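PDB 5JXF: Asp/Glu-specific dipeptidyl-peptidase, which removes dipeptides from the N-terminus of oligopeptides as a serine-type peptidase of family S46, strictly preferring aspartate or glutamate at the P1 position. Local coordinates for residues M59-A63 with D64-S68; Q353-K357 with S358-G362; E464-F467 with E468-A472; K504-D507 with Y508-K512; F623-K627 with K628-L632. All coordinates share one frame; numbering follows the deposited sequence.

Contact 1 (M59-A63 with D64-S68); sequences MKISA and DDIYS
Asp65 folds its carboxylate back onto the backbone N-H of Ser62, a side-chain-to-backbone bond across the first turn of the short, weakly bonded helix 63-66. The bond, Ser62 N to Asp65 OD2, measures 2.8 Å and uses the lone pair of OD2 that points away from the other carboxylate oxygen. A short acidic side chain suits this place: with CG beside its own backbone N (chi1 -66°) it spans just one turn. The bonded oxygen, Asp65 OD2, also touches the carbon skeleton of Ile61, whose CB lies 3.5 Å from it. Replacing Asp65 with an alanine would probably leave Ser62 N without its acceptor in this turn and let the segment before the helix shift more easily.

Backbone bonds close the turn. Ser62 O receives Asp65 N at 3.0 Å, and Ile66 N more weakly.

Apolar contacts are few. Met59, bent at its thioether, brings SD to within 4.1 Å of Ile66 CD1, and Ile61 CD1 stands 4.2 Å from Ile66 CG1. Flexible, apolar methionine and branched isoleucine fit here because Met59 and Ile66 also face strand 279-284, through Phe279, Met281 and Met283. Beyond the turn, the hydroxyl of Tyr67 is bonded to Ile144 N.

Ala63 O is gripped twice: Ile66 N approaches from above its plane at 2.9 Å, while Tyr67 N comes almost straight in along the C=O direction at 3.0 Å.

Contact 2 (Q353-K357 with S358-G362); sequences QGLKK and SNAIG
Ser358 and Gly354 share the shortest polar contact, where helix 328-357 ends in a Schellman motif and helix 360-375 starts at once. Ser358 OG donates to Gly354 O at 2.5 Å, a very short distance whose exact value deserves caution, and Ser358 N reaches the same oxygen at 3.1 Å. With OG set between its backbone N and carbonyl carbon (chi1 60°), the serine turns its hydroxyl back to a carbonyl of the last helical turn.

The two bonds of the Schellman motif follow. Ala360 N meets Leu355 O at 2.9 Å in the carbonyl plane and nearly straight (170°), whereas Asn359 N approaches Lys356 O at 2.8 Å from above the carbonyl plane of Lys356. Asn359 has the positive phi the motif requires, a conformation asparagine tolerates well. It serves twice, for it is also the N-cap of the next helix: its OD1 accepts Gly362 N at 2.9 Å. Glycine suits position 362, because a beta carbon would run into Asn359 ND2.

Outward lies the packing. Leu355 also touches Val302 of helix 295-325 and the loop residues Met686 and Ile689. Its side chain is about 10 Å from that of Arg680, which, by similarity, recognises the acidic P1 residue. Small Ala360 fits the tight bend between the helices, its CB lying 3.7 Å from Leu355 CD2.

Contact 3 (E464-F467 with E468-A472); sequences EKVF and EQLVA
Phe467 lays one face of its ring under the CG2 methyl of Val471, one turn further along helix 460-477. This is a CH-pi contact: CG2 of Val471 stands 3.7 Å from the centroid of the Phe467 ring, 23° off the normal and displaced toward the rim, with Phe467 CE1 nearest at 3.4 Å. CG anti to the backbone N (chi1 168°) carries the ring outward beside the carbonyl carbon, where Val471 CG2 can cover it. A beta-branched valine suits the other side, since its CG2 is held beside its own backbone N and above the ring.

Next to this pair, the side chains of Val466 and Leu470 cross at a slant, Val466 CG2 lying 3.8 Å from Leu470 CD2. The same two residues are joined by the bond from Leu470 N to Val466 O, and Val471 N to Phe467 O is bonded likewise at 3.2 Å.

Lys465 and Glu468 run side by side, and their salt bridge, Lys465 NZ to Glu468 OE1, is long at 3.8 Å.

Val466 also touches Ala316 of helix 295-325, and Leu470 touches Val411 of helix 386-415. The helix is thus amphipathic: apolar side chains join its buried side to neighbouring helices, while the long ion pair at the exposed side is likely to contribute only modest, loosely directed attraction.

Contact 4 (K504-D507 with Y508-K512); sequences KLVD and YANFK
With CG anti to its backbone N (chi1 176°), Asp507 sends its carboxylate forward over the first turn of helix 508-514, while Asn510 turns its CG back beside its own N (chi1 -84°). The two side chains meet at about a right angle, Asn510 ND2 lying 3.2 Å from Asp507 CB, with the carboxylate and amide planes 68° apart. Asp507 is the N-cap. Its OD1 takes a weak bond from Ala509 N at 3.4 Å, and aspartate, short and anionic, is a favoured residue at such a helix start.

The firm bond is in the backbone: Phe511 N reaches Asp507 O at 2.7 Å and is almost straight. Around it the preceding loop curls over the turn. Leu505 CD2 comes to the edge of the Phe511 ring, in its plane, 3.7 Å from Phe511 CD1. Both residues also pack on Leu421 of helix 417-435, a setting that suits apolar side chains. Lys504 lays its aliphatic part across Asn510, and Lys504 CG lies 3.4 Å from Asn510 CB.

Facing helix 437-450, the Tyr508 hydroxyl bonds to Ile448 O. The negative carboxylate of Asp507, beside the amide N-H groups of the first turn, would be expected to interact favourably with the partial positive charge at the N-terminal end of the helix.

Contact 5 (F623-K627 with K628-L632); sequences FDVPK and KLIDL
Val625 points its CG1 methyl into the angle between Leu629 and Ile630 at the start of helix 627-635. The side chains cross at a slant: Val625 CG1 lies 3.6 Å from Ile630 CG1 and 3.9 Å from Leu629 CB. Its CG1 is anti to the backbone N (chi1 177°), which aims that branch at the helix. A branched aliphatic residue suits the spot because one methyl can meet two neighbours in the first turn.

Between Val625 and the helix stands Pro626, the N-cap residue. Its lack of an N-H costs nothing there, since no helical bond would use it, and its carbonyl oxygen, Pro626 O, takes a weak bond from Ile630 N at 3.3 Å.

On the exposed side, Lys627 and Asp631 form a salt bridge one turn apart. The lysine chain is bent at chi2 and chi3, curling so that Lys627 NZ comes round to Asp631 OD1 at 2.7 Å, from above the carboxylate plane (59° out of it). Lys627 CE lies 3.1 Å from Asp631 OD1 and 3.3 Å from Asp631 OD2. The same two residues are joined by the backbone bond from Asp631 N to Lys627 O, 3.1 Å. Exchanging Asp631 for an asparagine would probably forfeit the charge pairing, leaving the ammonium of Lys627 without its anionic mate here and its curled chain freer to swing.

Toward the interior, Leu629 touches Tyr705 and Phe708 of helix 703-713, and the amine of Lys628 is bonded to Lys712 O of that helix. Pro626 and Leu629 both rest on Ile219 of helix 217-220, so this helix start packs against both helices.

How the contacts relate
The five contacts are local turns strung in series along the chain, all within its peptidase S46 region, and none touches another. Contacts 3 and 4 are closest, with centres about 20 Å apart and nearest atoms about 7 Å apart; they lie on consecutive helices, 460-477 and 508-514. Contact 1 sits on the opposite side of the chain's centre from both, about 54 and 55 Å away between centres. Helix 295-325 packs against both contact 2 and contact 3, whose centres are about 33 Å apart. Contact 5, on helix 627-635, has its nearest atoms about 17 Å from contact 2. Contacts 1, 2, 4 and 5 thus define separate helix ends spread through the enzyme, and contact 3 a turn within one helix.

Contact 1 (M59-A63 with D64-S68)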
# COMPACT_ATOMS: atom_id res chain seq x y z
N MET A 59 28.24 -5.02 -20.95
CA MET A 59 28.16 -4.23 -22.16
C MET A 59 29.12 -4.83 -23.18
O MET A 59 30.25 -5.23 -22.86
CB MET A 59 28.50 -2.75 -21.87
CG MET A 59 28.28 -1.82 -23.07
SD MET A 59 28.64 -0.08 -22.71
CE MET A 59 30.42 -0.19 -22.55
N LYS A 60 28.66 -4.92 -24.42
CA LYS A 60 29.42 -5.54 -25.49
C LYS A 60 29.99 -4.47 -26.42
O LYS A 60 31.09 -4.64 -26.94
CB LYS A 60 28.54 -6.53 -26.27
CG LYS A 60 28.11 -7.75 -25.42
CD LYS A 60 29.31 -8.41 -24.78
CE LYS A 60 28.93 -9.65 -23.97
NZ LYS A 60 30.01 -10.04 -23.02
N ILE A 61 29.26 -3.38 -26.59
CA ILE A 61 29.76 -2.23 -27.35
C ILE A 61 30.77 -1.42 -26.55
O ILE A 61 31.05 -1.73 -25.39
CB ILE A 61 28.64 -1.26 -27.79
CG1 ILE A 61 27.87 -0.75 -26.56
CG2 ILE A 61 27.73 -1.90 -28.83
CD1 ILE A 61 26.92 0.39 -26.87
N SER A 62 31.30 -0.37 -27.18
CA SER A 62 32.41 0.38 -26.60
C SER A 62 32.10 1.86 -26.43
O SER A 62 31.09 2.36 -26.93
CB SER A 62 33.66 0.21 -27.46
OG SER A 62 34.23 -1.06 -27.25
N ALA A 63 32.98 2.55 -25.71
CA ALA A 63 32.87 4.00 -25.53
C ALA A 63 32.70 4.73 -26.87
O ALA A 63 31.85 5.61 -27.01
CB ALA A 63 34.08 4.52 -24.79
N ASP A 64 33.48 4.34 -27.87
CA ASP A 64 33.41 5.02 -29.17
C ASP A 64 32.09 4.79 -29.90
O ASP A 64 31.73 5.58 -30.77
CB ASP A 64 34.57 4.57 -30.08
CG ASP A 64 35.76 5.52 -30.01
OD1 ASP A 64 35.66 6.65 -30.54
OD2 ASP A 64 36.79 5.13 -29.42
N ASP A 65 31.37 3.73 -29.54
CA ASP A 65 30.02 3.50 -30.06
C ASP A 65 29.00 4.45 -29.44
O ASP A 65 27.96 4.73 -30.02
CB ASP A 65 29.55 2.06 -29.80
CG ASP A 65 30.35 1.02 -30.57
OD1 ASP A 65 30.28 1.02 -31.81
OD2 ASP A 65 31.01 0.17 -29.93
N ILE A 66 29.29 4.91 -28.23
CA ILE A 66 28.37 5.76 -27.48
C ILE A 66 28.58 7.22 -27.84
O ILE A 66 27.62 7.96 -28.04
CB ILE A 66 28.55 5.59 -25.95
CG1 ILE A 66 28.34 4.12 -25.54
CG2 ILE A 66 27.62 6.54 -25.19
CD1 ILE A 66 28.68 3.80 -24.10
N TYR A 67 29.85 7.62 -27.91
CA TYR A 67 30.21 8.99 -28.29
C TYR A 67 31.44 9.03 -29.21
O TYR A 67 32.46 8.42 -28.92
CB TYR A 67 30.48 9.85 -27.04
CG TYR A 67 30.90 11.28 -27.37
CD1 TYR A 67 29.95 12.29 -27.49
CD2 TYR A 67 32.23 11.61 -27.57
CE1 TYR A 67 30.32 13.59 -27.79
CE2 TYR A 67 32.62 12.91 -27.89
CZ TYR A 67 31.65 13.90 -27.99
OH TYR A 67 32.02 15.19 -28.29
N SER A 68 31.33 9.77 -30.31
CA SER A 68 32.43 9.93 -31.25
C SER A 68 32.26 11.20 -32.08
O SER A 68 31.13 11.61 -32.33
CB SER A 68 32.53 8.72 -32.18
OG SER A 68 33.56 8.90 -33.14

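Contact 2 (Q353-K357 with S358-G362)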
# COMPACT_ATOMS: atom_id res chain seq x y z
N GLN A 353 10.82 12.15 3.13
CA GLN A 353 10.64 10.85 3.78
C GLN A 353 11.92 10.02 3.75
O GLN A 353 12.38 9.55 4.79
CB GLN A 353 9.49 10.07 3.10
CG GLN A 353 9.08 8.79 3.83
CD GLN A 353 7.79 8.18 3.30
OE1 GLN A 353 6.85 8.89 2.94
NE2 GLN A 353 7.74 6.85 3.24
N GLY A 354 12.51 9.85 2.56
CA GLY A 354 13.72 9.06 2.40
C GLY A 354 14.96 9.65 3.06
O GLY A 354 15.84 8.90 3.50
N LEU A 355 15.07 10.97 3.10
CA LEU A 355 16.20 11.63 3.74
C LEU A 355 16.18 11.44 5.26
O LEU A 355 17.22 11.24 5.89
CB LEU A 355 16.22 13.13 3.41
CG LEU A 355 16.53 13.49 1.95
CD1 LEU A 355 16.27 14.96 1.68
CD2 LEU A 355 17.95 13.12 1.62
N LYS A 356 14.99 11.52 5.84
CA LYS A 356 14.85 11.28 7.27
C LYS A 356 15.13 9.82 7.57
O LYS A 356 16.03 9.49 8.33
CB LYS A 356 13.45 11.66 7.74
CG LYS A 356 13.18 13.15 7.79
CD LYS A 356 11.68 13.38 7.80
CE LYS A 356 11.32 14.83 8.01
NZ LYS A 356 9.84 14.99 8.14
N LYS A 357 14.36 8.94 6.92
CA LYS A 357 14.44 7.50 7.13
C LYS A 357 15.86 6.96 7.03
O LYS A 357 16.25 6.06 7.79
CB LYS A 357 13.54 6.78 6.11
CG LYS A 357 13.59 5.27 6.20
CD LYS A 357 12.54 4.61 5.30
CE LYS A 357 12.43 3.12 5.60
NZ LYS A 357 13.76 2.45 5.54
N SER A 358 16.65 7.52 6.12
CA SER A 358 18.01 7.04 5.87
C SER A 358 19.03 7.83 6.69
O SER A 358 20.22 7.51 6.67
CB SER A 358 18.36 7.15 4.38
OG SER A 358 18.26 8.49 3.94
N ASN A 359 18.54 8.84 7.40
CA ASN A 359 19.35 9.78 8.17
C ASN A 359 20.49 10.36 7.32
O ASN A 359 21.67 10.21 7.64
CB ASN A 359 19.89 9.10 9.44
CG ASN A 359 20.83 9.99 10.24
OD1 ASN A 359 20.62 11.20 10.32
ND2 ASN A 359 21.86 9.40 10.83
N ALA A 360 20.12 11.01 6.22
CA ALA A 360 21.13 11.57 5.34
C ALA A 360 21.92 12.63 6.09
O ALA A 360 23.13 12.75 5.91
CB ALA A 360 20.49 12.16 4.09
N ILE A 361 21.23 13.36 6.96
CA ILE A 361 21.83 14.45 7.71
C ILE A 361 22.98 13.95 8.58
O ILE A 361 24.04 14.57 8.65
CB ILE A 361 20.79 15.16 8.58
CG1 ILE A 361 19.68 15.76 7.71
CG2 ILE A 361 21.44 16.26 9.43
CD1 ILE A 361 18.62 16.49 8.54
N GLY A 362 22.78 12.82 9.24
CA GLY A 362 23.82 12.23 10.06
C GLY A 362 24.92 11.65 9.20
O GLY A 362 26.10 11.78 9.51

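Contact 3 (E464-F467 with E468-A472)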
# COMPACT_ATOMS: atom_id res chain seq x y z
N GLU A 464 -9.84 31.50 -8.12
CA GLU A 464 -10.24 32.27 -6.96
C GLU A 464 -10.40 31.42 -5.71
O GLU A 464 -10.09 31.86 -4.61
CB GLU A 464 -11.53 33.00 -7.30
CG GLU A 464 -12.15 33.85 -6.20
CD GLU A 464 -13.32 34.67 -6.73
OE1 GLU A 464 -13.57 34.61 -7.95
OE2 GLU A 464 -14.00 35.33 -5.92
N LYS A 465 -10.86 30.19 -5.87
CA LYS A 465 -10.94 29.30 -4.73
C LYS A 465 -9.53 28.93 -4.26
O LYS A 465 -9.26 28.93 -3.06
CB LYS A 465 -11.77 28.05 -5.06
CG LYS A 465 -13.23 28.36 -5.35
CD LYS A 465 -14.09 28.30 -4.08
CE LYS A 465 -15.19 29.36 -4.11
NZ LYS A 465 -15.69 29.72 -2.75
N VAL A 466 -8.63 28.65 -5.20
CA VAL A 466 -7.24 28.38 -4.81
C VAL A 466 -6.58 29.66 -4.29
O VAL A 466 -5.73 29.60 -3.40
CB VAL A 466 -6.42 27.75 -5.98
CG1 VAL A 466 -6.35 28.67 -7.15
CG2 VAL A 466 -5.02 27.40 -5.53
N PHE A 467 -6.99 30.82 -4.80
CA PHE A 467 -6.49 32.11 -4.28
C PHE A 467 -6.90 32.29 -2.83
O PHE A 467 -6.13 32.77 -2.01
CB PHE A 467 -7.02 33.29 -5.11
CG PHE A 467 -6.79 34.65 -4.48
CD1 PHE A 467 -5.60 35.34 -4.69
CD2 PHE A 467 -7.77 35.25 -3.69
CE1 PHE A 467 -5.39 36.58 -4.11
CE2 PHE A 467 -7.56 36.49 -3.10
CZ PHE A 467 -6.37 37.16 -3.31
N GLU A 468 -8.14 31.90 -2.53
CA GLU A 468 -8.68 32.07 -1.19
C GLU A 468 -7.95 31.17 -0.20
O GLU A 468 -7.76 31.54 0.96
CB GLU A 468 -10.19 31.81 -1.20
CG GLU A 468 -10.78 31.11 0.01
CD GLU A 468 -12.29 30.93 -0.10
OE1 GLU A 468 -12.88 31.55 -1.02
OE2 GLU A 468 -12.89 30.21 0.72
N GLN A 469 -7.49 30.01 -0.66
CA GLN A 469 -6.83 29.05 0.21
C GLN A 469 -5.33 29.33 0.40
O GLN A 469 -4.77 29.08 1.47
CB GLN A 469 -7.04 27.64 -0.33
CG GLN A 469 -6.49 26.53 0.54
CD GLN A 469 -7.23 26.37 1.86
OE1 GLN A 469 -6.92 27.03 2.85
NE2 GLN A 469 -8.21 25.48 1.86
N LEU A 470 -4.68 29.85 -0.63
CA LEU A 470 -3.23 30.06 -0.59
C LEU A 470 -2.83 31.36 0.12
O LEU A 470 -1.81 31.42 0.81
CB LEU A 470 -2.65 30.06 -2.02
CG LEU A 470 -2.06 28.73 -2.49
CD1 LEU A 470 -2.97 27.55 -2.10
CD2 LEU A 470 -1.89 28.79 -3.98
N VAL A 471 -3.63 32.40 -0.07
CA VAL A 471 -3.40 33.66 0.63
C VAL A 471 -3.58 33.45 2.13
O VAL A 471 -2.87 34.06 2.94
CB VAL A 471 -4.33 34.76 0.10
CG1 VAL A 471 -4.21 36.02 0.95
CG2 VAL A 471 -3.99 35.07 -1.35
N ALA A 472 -4.52 32.58 2.50
CA ALA A 472 -4.70 32.20 3.89
C ALA A 472 -3.41 31.59 4.46
O ALA A 472 -3.00 31.93 5.57
CB ALA A 472 -5.85 31.22 4.03

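Contact 4 (K504-D507 with Y508-K512)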
# COMPACT_ATOMS: atom_id res chain seq x y z
N LYS A 504 -8.86 43.20 -14.15
CA LYS A 504 -9.03 43.06 -15.58
C LYS A 504 -8.01 42.00 -16.04
O LYS A 504 -7.74 41.80 -17.22
CB LYS A 504 -8.91 44.45 -16.23
CG LYS A 504 -8.54 44.54 -17.71
CD LYS A 504 -9.25 45.70 -18.46
CE LYS A 504 -9.58 46.89 -17.59
NZ LYS A 504 -10.56 47.77 -18.30
N LEU A 505 -7.49 41.27 -15.05
CA LEU A 505 -6.57 40.16 -15.28
C LEU A 505 -7.33 38.84 -15.40
O LEU A 505 -6.77 37.84 -15.84
CB LEU A 505 -5.53 40.08 -14.16
CG LEU A 505 -4.62 41.30 -13.97
CD1 LEU A 505 -3.45 41.02 -13.02
CD2 LEU A 505 -4.11 41.82 -15.31
N VAL A 506 -8.61 38.84 -15.01
CA VAL A 506 -9.43 37.64 -15.10
C VAL A 506 -9.72 37.23 -16.55
O VAL A 506 -9.82 36.05 -16.86
CB VAL A 506 -10.79 37.80 -14.35
CG1 VAL A 506 -10.57 38.01 -12.86
CG2 VAL A 506 -11.63 38.92 -14.95
N ASP A 507 -9.82 38.22 -17.44
CA ASP A 507 -10.28 37.99 -18.81
C ASP A 507 -9.25 38.50 -19.83
O ASP A 507 -8.56 39.49 -19.59
CB ASP A 507 -11.64 38.67 -18.99
CG ASP A 507 -12.17 38.57 -20.41
OD1 ASP A 507 -11.75 37.66 -21.15
OD2 ASP A 507 -13.03 39.41 -20.77
N TYR A 508 -9.15 37.82 -20.97
CA TYR A 508 -8.17 38.17 -21.99
C TYR A 508 -8.52 39.47 -22.71
O TYR A 508 -7.65 40.31 -22.94
CB TYR A 508 -8.03 37.06 -23.01
CG TYR A 508 -6.83 37.21 -23.92
CD1 TYR A 508 -5.69 37.86 -23.49
CD2 TYR A 508 -6.85 36.70 -25.21
CE1 TYR A 508 -4.58 38.00 -24.31
CE2 TYR A 508 -5.75 36.82 -26.04
CZ TYR A 508 -4.62 37.47 -25.58
OH TYR A 508 -3.53 37.60 -26.41
N ALA A 509 -9.78 39.59 -23.10
CA ALA A 509 -10.28 40.81 -23.73
C ALA A 509 -10.06 41.97 -22.78
O ALA A 509 -9.63 43.05 -23.17
CB ALA A 509 -11.75 40.66 -24.08
N ASN A 510 -10.38 41.73 -21.51
CA ASN A 510 -10.02 42.65 -20.45
C ASN A 510 -8.52 42.95 -20.49
O ASN A 510 -8.13 44.08 -20.77
CB ASN A 510 -10.44 42.07 -19.09
CG ASN A 510 -11.91 42.35 -18.76
OD1 ASN A 510 -12.52 43.24 -19.35
ND2 ASN A 510 -12.47 41.58 -17.84
N PHE A 511 -7.69 41.94 -20.22
CA PHE A 511 -6.23 42.11 -20.15
C PHE A 511 -5.62 42.95 -21.28
O PHE A 511 -4.71 43.74 -21.03
CB PHE A 511 -5.54 40.74 -20.12
CG PHE A 511 -4.03 40.81 -20.07
CD1 PHE A 511 -3.37 41.14 -18.90
CD2 PHE A 511 -3.27 40.53 -21.20
CE1 PHE A 511 -1.99 41.19 -18.87
CE2 PHE A 511 -1.89 40.58 -21.17
CZ PHE A 511 -1.25 40.90 -20.01
N LYS A 512 -6.11 42.78 -22.51
CA LYS A 512 -5.63 43.57 -23.65
C LYS A 512 -5.95 45.07 -23.49
O LYS A 512 -5.15 45.93 -23.86
CB LYS A 512 -6.24 43.06 -24.96
CG LYS A 512 -5.70 41.73 -25.49
CD LYS A 512 -6.47 41.33 -26.75
CE LYS A 512 -5.98 40.03 -27.36
NZ LYS A 512 -6.85 39.60 -28.51

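Contact 5 (F623-K627 with K628-L632)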
# COMPACT_ATOMS: atom_id res chain seq x y z
N PHE A 623 -7.80 4.82 -12.33
CA PHE A 623 -7.51 3.44 -12.70
C PHE A 623 -8.53 2.79 -13.63
O PHE A 623 -8.59 1.56 -13.71
CB PHE A 623 -7.39 2.56 -11.45
CG PHE A 623 -6.26 2.94 -10.53
CD1 PHE A 623 -4.98 2.45 -10.75
CD2 PHE A 623 -6.48 3.77 -9.45
CE1 PHE A 623 -3.92 2.79 -9.90
CE2 PHE A 623 -5.44 4.11 -8.59
CZ PHE A 623 -4.15 3.62 -8.82
N ASP A 624 -9.33 3.59 -14.33
CA ASP A 624 -10.16 3.03 -15.40
C ASP A 624 -9.25 2.53 -16.53
O ASP A 624 -8.14 3.03 -16.69
CB ASP A 624 -11.17 4.06 -15.91
CG ASP A 624 -12.21 3.48 -16.84
OD1 ASP A 624 -12.31 2.23 -16.96
OD2 ASP A 624 -12.97 4.27 -17.43
N VAL A 625 -9.70 1.53 -17.28
CA VAL A 625 -8.94 0.99 -18.41
C VAL A 625 -9.78 1.14 -19.67
O VAL A 625 -10.99 0.98 -19.62
CB VAL A 625 -8.57 -0.51 -18.20
CG1 VAL A 625 -7.85 -1.07 -19.43
CG2 VAL A 625 -7.71 -0.69 -16.97
N PRO A 626 -9.14 1.50 -20.80
CA PRO A 626 -9.89 1.53 -22.06
C PRO A 626 -10.49 0.18 -22.42
O PRO A 626 -10.00 -0.87 -21.97
CB PRO A 626 -8.83 1.93 -23.09
CG PRO A 626 -7.85 2.71 -22.32
CD PRO A 626 -7.79 2.06 -20.96
N LYS A 627 -11.54 0.21 -23.24
CA LYS A 627 -12.31 -0.99 -23.54
C LYS A 627 -11.48 -1.93 -24.41
O LYS A 627 -11.45 -3.14 -24.17
CB LYS A 627 -13.63 -0.62 -24.23
CG LYS A 627 -14.39 -1.79 -24.85
CD LYS A 627 -14.63 -2.86 -23.79
CE LYS A 627 -14.47 -4.26 -24.32
NZ LYS A 627 -14.24 -5.30 -23.25
N LYS A 628 -10.77 -1.36 -25.39
CA LYS A 628 -9.98 -2.14 -26.34
C LYS A 628 -8.84 -2.90 -25.65
O LYS A 628 -8.49 -4.01 -26.04
CB LYS A 628 -9.43 -1.21 -27.44
CG LYS A 628 -8.45 -1.84 -28.43
CD LYS A 628 -9.10 -2.94 -29.24
CE LYS A 628 -8.11 -3.66 -30.14
NZ LYS A 628 -7.76 -2.90 -31.36
N LEU A 629 -8.26 -2.30 -24.62
CA LEU A 629 -7.15 -2.94 -23.91
C LEU A 629 -7.65 -4.13 -23.10
O LEU A 629 -7.00 -5.16 -23.03
CB LEU A 629 -6.44 -1.95 -22.99
CG LEU A 629 -5.19 -2.52 -22.31
CD1 LEU A 629 -4.32 -3.29 -23.30
CD2 LEU A 629 -4.38 -1.43 -21.65
N ILE A 630 -8.81 -3.96 -22.47
CA ILE A 630 -9.42 -5.06 -21.71
C ILE A 630 -9.72 -6.25 -22.61
O ILE A 630 -9.44 -7.39 -22.23
CB ILE A 630 -10.70 -4.59 -20.99
CG1 ILE A 630 -10.33 -3.58 -19.91
CG2 ILE A 630 -11.47 -5.80 -20.38
CD1 ILE A 630 -11.46 -3.19 -18.99
N ASP A 631 -10.25 -5.99 -23.80
CA ASP A 631 -10.47 -7.04 -24.82
C ASP A 631 -9.19 -7.75 -25.21
O ASP A 631 -9.17 -8.97 -25.34
CB ASP A 631 -11.09 -6.47 -26.10
CG ASP A 631 -12.58 -6.36 -26.02
OD1 ASP A 631 -13.18 -6.93 -25.07
OD2 ASP A 631 -13.17 -5.72 -26.92
N LEU A 632 -8.13 -6.97 -25.43
CA LEU A 632 -6.87 -7.54 -25.86
C LEU A 632 -6.34 -8.44 -24.76
O LEU A 632 -5.81 -9.51 -25.04
CB LEU A 632 -5.84 -6.43 -26.21
CG LEU A 632 -6.18 -5.70 -27.51
CD1 LEU A 632 -5.42 -4.37 -27.61
CD2 LEU A 632 -5.89 -6.59 -28.72